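Long-range contact in putative oxidoreductase (Salmonella enterica subsp. enterica serovar Typhimurium, PDB 3NX4), which probably reduces acryloyl-CoA with NADPH, as a member of the medium-chain dehydrogenase/reductase family: residues A[53-64]-A[90-99]. Numbering follows the deposited sequence.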
loop_
_atom_site.group_PDB
_atom_site.type_symbol
_atom_site.label_atom_id
_atom_site.label_comp_id
_atom_site.label_asym_id
_atom_site.label_seq_id
_atom_site.Cartn_x
_atom_site.Cartn_y
_atom_site.Cartn_z
ATOM N N ILE A 53 21.273 12.540 7.676
ATOM C CA ILE A 53 20.795 11.756 8.809
ATOM C C ILE A 53 21.028 12.474 10.137
ATOM O O ILE A 53 20.148 12.512 10.999
ATOM C CB ILE A 53 21.490 10.384 8.872
ATOM C CG1 ILE A 53 21.252 9.600 7.580
ATOM C CG2 ILE A 53 21.001 9.599 10.080
ATOM C CD1 ILE A 53 19.823 9.127 7.412
ATOM N N ILE A 54 22.206 13.061 10.291
ATOM C CA ILE A 54 22.546 13.744 11.527
ATOM C C ILE A 54 22.482 15.257 11.383
ATOM O O ILE A 54 23.186 15.835 10.562
ATOM C CB ILE A 54 23.967 13.383 11.966
ATOM C CG1 ILE A 54 24.172 11.872 11.921
ATOM C CG2 ILE A 54 24.229 13.895 13.358
ATOM C CD1 ILE A 54 23.372 11.132 12.928
ATOM N N ARG A 55 21.636 15.894 12.185
ATOM C CA ARG A 55 21.542 17.349 12.184
ATOM C C ARG A 55 22.177 17.966 13.430
ATOM O O ARG A 55 22.332 19.177 13.518
ATOM C CB ARG A 55 20.094 17.807 12.027
ATOM C CG ARG A 55 19.621 17.819 10.594
ATOM C CD ARG A 55 18.177 18.265 10.492
ATOM N NE ARG A 55 17.949 19.574 11.099
ATOM C CZ ARG A 55 18.191 20.730 10.493
ATOM N NH1 ARG A 55 18.678 20.744 9.258
ATOM N NH2 ARG A 55 17.949 21.871 11.123
ATOM N N HIS A 56 22.554 17.123 14.381
ATOM C CA HIS A 56 23.174 17.579 15.616
ATOM C C HIS A 56 24.580 17.011 15.767
ATOM O O HIS A 56 24.780 15.819 15.628
ATOM C CB HIS A 56 22.334 17.137 16.816
ATOM C CG HIS A 56 21.081 17.931 17.010
ATOM N ND1 HIS A 56 21.093 19.273 17.326
ATOM C CD2 HIS A 56 19.778 17.569 16.962
ATOM C CE1 HIS A 56 19.852 19.707 17.448
ATOM N NE2 HIS A 56 19.034 18.693 17.230
ATOM N N PHE A 57 25.549 17.865 16.059
ATOM C CA PHE A 57 26.923 17.431 16.267
ATOM C C PHE A 57 27.466 18.115 17.508
ATOM O O PHE A 57 27.060 19.224 17.821
ATOM C CB PHE A 57 27.784 17.798 15.066
ATOM C CG PHE A 57 27.475 17.012 13.830
ATOM C CD1 PHE A 57 28.150 15.845 13.557
ATOM C CD2 PHE A 57 26.521 17.445 12.940
ATOM C CE1 PHE A 57 27.875 15.124 12.424
ATOM C CE2 PHE A 57 26.250 16.729 11.807
ATOM C CZ PHE A 57 26.925 15.564 11.553
ATOM N N PRO A 58 28.390 17.483 18.215
ATOM C CA PRO A 58 28.908 16.153 17.908
ATOM C C PRO A 58 27.915 15.037 18.219
ATOM O O PRO A 58 27.067 15.178 19.090
ATOM C CB PRO A 58 30.115 16.050 18.826
ATOM C CG PRO A 58 29.733 16.845 20.000
ATOM C CD PRO A 58 28.885 17.975 19.507
HETATM N N MSE A 59 28.028 13.935 17.494
HETATM C CA MSE A 59 27.117 12.818 17.659
HETATM C C MSE A 59 27.796 11.463 17.752
HETATM O O MSE A 59 28.727 11.185 17.026
HETATM C CB MSE A 59 26.137 12.807 16.486
HETATM C CG MSE A 59 25.299 11.555 16.372
HETATM SE SE MSE A 59 23.920 11.506 17.700
HETATM C CE MSE A 59 23.060 13.154 17.233
ATOM N N ILE A 60 27.299 10.609 18.632
ATOM C CA ILE A 60 27.770 9.241 18.692
ATOM C C ILE A 60 26.724 8.490 17.882
ATOM O O ILE A 60 25.567 8.448 18.263
ATOM C CB ILE A 60 27.765 8.694 20.105
ATOM C CG1 ILE A 60 28.772 9.438 20.973
ATOM C CG2 ILE A 60 28.099 7.231 20.102
ATOM C CD1 ILE A 60 29.111 8.697 22.223
ATOM N N PRO A 61 27.126 7.908 16.761
ATOM C CA PRO A 61 26.168 7.228 15.890
ATOM C C PRO A 61 25.926 5.801 16.364
ATOM O O PRO A 61 26.495 5.375 17.377
ATOM C CB PRO A 61 26.887 7.225 14.544
ATOM C CG PRO A 61 28.330 7.082 14.922
ATOM C CD PRO A 61 28.491 7.896 16.199
ATOM N N GLY A 62 25.087 5.075 15.631
ATOM C CA GLY A 62 24.776 3.698 15.958
ATOM C C GLY A 62 23.344 3.580 16.448
ATOM O O GLY A 62 23.038 3.927 17.593
ATOM N N ILE A 63 22.466 3.081 15.582
ATOM C CA ILE A 63 21.050 3.000 15.902
ATOM C C ILE A 63 20.720 1.723 16.673
ATOM O O ILE A 63 19.592 1.542 17.127
ATOM C CB ILE A 63 20.171 3.103 14.625
ATOM C CG1 ILE A 63 20.413 1.910 13.695
ATOM C CG2 ILE A 63 20.452 4.412 13.890
ATOM C CD1 ILE A 63 19.663 2.015 12.359
ATOM N N ASP A 64 21.707 0.844 16.819
ATOM C CA ASP A 64 21.515 -0.410 17.540
ATOM C C ASP A 64 22.557 -0.568 18.640
ATOM O O ASP A 64 23.664 -0.046 18.535
ATOM C CB ASP A 64 21.696 -1.617 16.601
ATOM C CG ASP A 64 20.828 -1.558 15.367
ATOM O OD1 ASP A 64 19.756 -0.919 15.402
ATOM O OD2 ASP A 64 21.217 -2.196 14.359
ATOM N N VAL A 90 17.692 6.821 18.393
ATOM C CA VAL A 90 19.024 6.631 18.922
ATOM C C VAL A 90 19.941 6.546 17.712
ATOM O O VAL A 90 19.614 5.899 16.723
ATOM C CB VAL A 90 19.129 5.347 19.750
ATOM C CG1 VAL A 90 20.558 5.102 20.171
ATOM C CG2 VAL A 90 18.219 5.414 20.953
ATOM N N GLY A 91 21.083 7.208 17.788
ATOM C CA GLY A 91 22.032 7.223 16.697
ATOM C C GLY A 91 21.684 8.265 15.654
ATOM O O GLY A 91 22.396 8.424 14.670
ATOM N N GLU A 92 20.563 8.957 15.848
ATOM C CA GLU A 92 20.143 10.025 14.939
ATOM C C GLU A 92 20.000 11.379 15.633
ATOM O O GLU A 92 20.481 12.396 15.145
ATOM C CB GLU A 92 18.795 9.710 14.299
ATOM C CG GLU A 92 18.765 8.458 13.460
ATOM C CD GLU A 92 17.382 8.176 12.918
ATOM O OE1 GLU A 92 16.715 7.266 13.442
ATOM O OE2 GLU A 92 16.954 8.878 11.984
ATOM N N ASN A 93 19.351 11.366 16.793
ATOM C CA ASN A 93 19.179 12.554 17.615
ATOM C C ASN A 93 19.601 12.304 19.059
ATOM O O ASN A 93 19.547 13.197 19.893
ATOM C CB ASN A 93 17.750 13.096 17.546
ATOM C CG ASN A 93 16.710 12.049 17.870
ATOM O OD1 ASN A 93 16.857 11.283 18.817
ATOM N ND2 ASN A 93 15.645 12.018 17.086
ATOM N N HIS A 94 20.003 11.076 19.351
ATOM C CA HIS A 94 20.439 10.709 20.688
ATOM C C HIS A 94 21.725 9.895 20.611
ATOM O O HIS A 94 21.807 8.957 19.828
ATOM C CB HIS A 94 19.335 9.906 21.373
ATOM C CG HIS A 94 19.593 9.613 22.816
ATOM N ND1 HIS A 94 19.093 10.393 23.834
ATOM C CD2 HIS A 94 20.284 8.613 23.412
ATOM C CE1 HIS A 94 19.470 9.891 24.996
ATOM N NE2 HIS A 94 20.193 8.812 24.767
ATOM N N TRP A 95 22.721 10.228 21.425
ATOM C CA TRP A 95 23.969 9.470 21.412
ATOM C C TRP A 95 23.694 7.972 21.462
ATOM O O TRP A 95 22.918 7.498 22.296
ATOM C CB TRP A 95 24.886 9.899 22.555
ATOM C CG TRP A 95 25.615 11.181 22.270
ATOM C CD1 TRP A 95 25.330 12.089 21.288
ATOM C CD2 TRP A 95 26.763 11.686 22.962
ATOM N NE1 TRP A 95 26.226 13.131 21.334
ATOM C CE2 TRP A 95 27.117 12.905 22.352
ATOM C CE3 TRP A 95 27.523 11.227 24.042
ATOM C CZ2 TRP A 95 28.197 13.669 22.784
ATOM C CZ3 TRP A 95 28.595 11.986 24.468
ATOM C CH2 TRP A 95 28.923 13.192 23.839
ATOM N N GLY A 96 24.344 7.235 20.568
ATOM C CA GLY A 96 23.950 5.872 20.280
ATOM C C GLY A 96 24.897 4.744 20.634
ATOM O O GLY A 96 25.675 4.819 21.588
ATOM N N GLY A 97 24.829 3.688 19.829
ATOM C CA GLY A 97 25.342 2.392 20.223
ATOM C C GLY A 97 26.786 2.110 19.893
ATOM O O GLY A 97 27.350 1.126 20.380
ATOM N N LEU A 98 27.392 2.954 19.066
ATOM C CA LEU A 98 28.783 2.724 18.684
ATOM C C LEU A 98 29.713 3.343 19.720
ATOM O O LEU A 98 30.492 4.253 19.430
ATOM C CB LEU A 98 29.058 3.211 17.250
ATOM C CG LEU A 98 28.366 2.325 16.201
ATOM C CD1 LEU A 98 28.195 3.017 14.849
ATOM C CD2 LEU A 98 29.098 0.994 16.042
ATOM N N ALA A 99 29.605 2.826 20.940
ATOM C CA ALA A 99 30.364 3.321 22.082
ATOM C C ALA A 99 30.353 2.274 23.188
ATOM O O ALA A 99 29.552 1.336 23.164
ATOM C CB ALA A 99 29.775 4.628 22.588
HETATM O O HOH W 1 17.594 11.331 11.027
HETATM O O HOH W 2 20.941 14.749 14.426
HETATM O O HOH W 3 23.944 6.252 13.192
#
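I60 lies across the W95 indole at about a right angle, a clear instance of one aliphatic branch laid over an aromatic face, off toward its rim. Its CG1 sits 3.9 Å from the centroid of the five-membered ring of W95, a CH-pi contact, while CD1 reaches past the rim of the six-membered ring, 3.5 Å from W95 CE3. With CG1 anti to the carbonyl carbon (chi1 -66°), the other branch, CG2, is sent toward the A99 methyl. A bond at its edge helps hold the indole in place: W95 NE1 donates to P58 O at 3.2 Å, the acceptor slightly out of the ring plane. M59, a selenomethionine, slides past the same ring in an oblique Met-aromatic contact, SE being 3.9 Å from W95 CD1, and its chain, bent at chi2 and chi3, carries CE to E92 O.

Beyond the indole, side chains give way to backbone. G96 N bonds to I60 O, L98 N to P61 O, and G97 N to G62 O at 2.9 Å. The two segments run close where both are glycine, G91 CA lying 3.6 Å from G62 O in a CA-H...O contact. Water completes the junction: one molecule accepts from G62 N and donates to G91 O, another links I53 O to E92 OE2; K42 forms a salt bridge with E92 OE1.

Both loops belong to the GroES-like domain. I53, I54 and P61 rest on helix 41-48, I60 and A99 on strand 2-8, and V90 on strand 82-86, while the 53-64 loop leads into strand 64-72 with the side chain of I63 about 6 Å from the bound NADP.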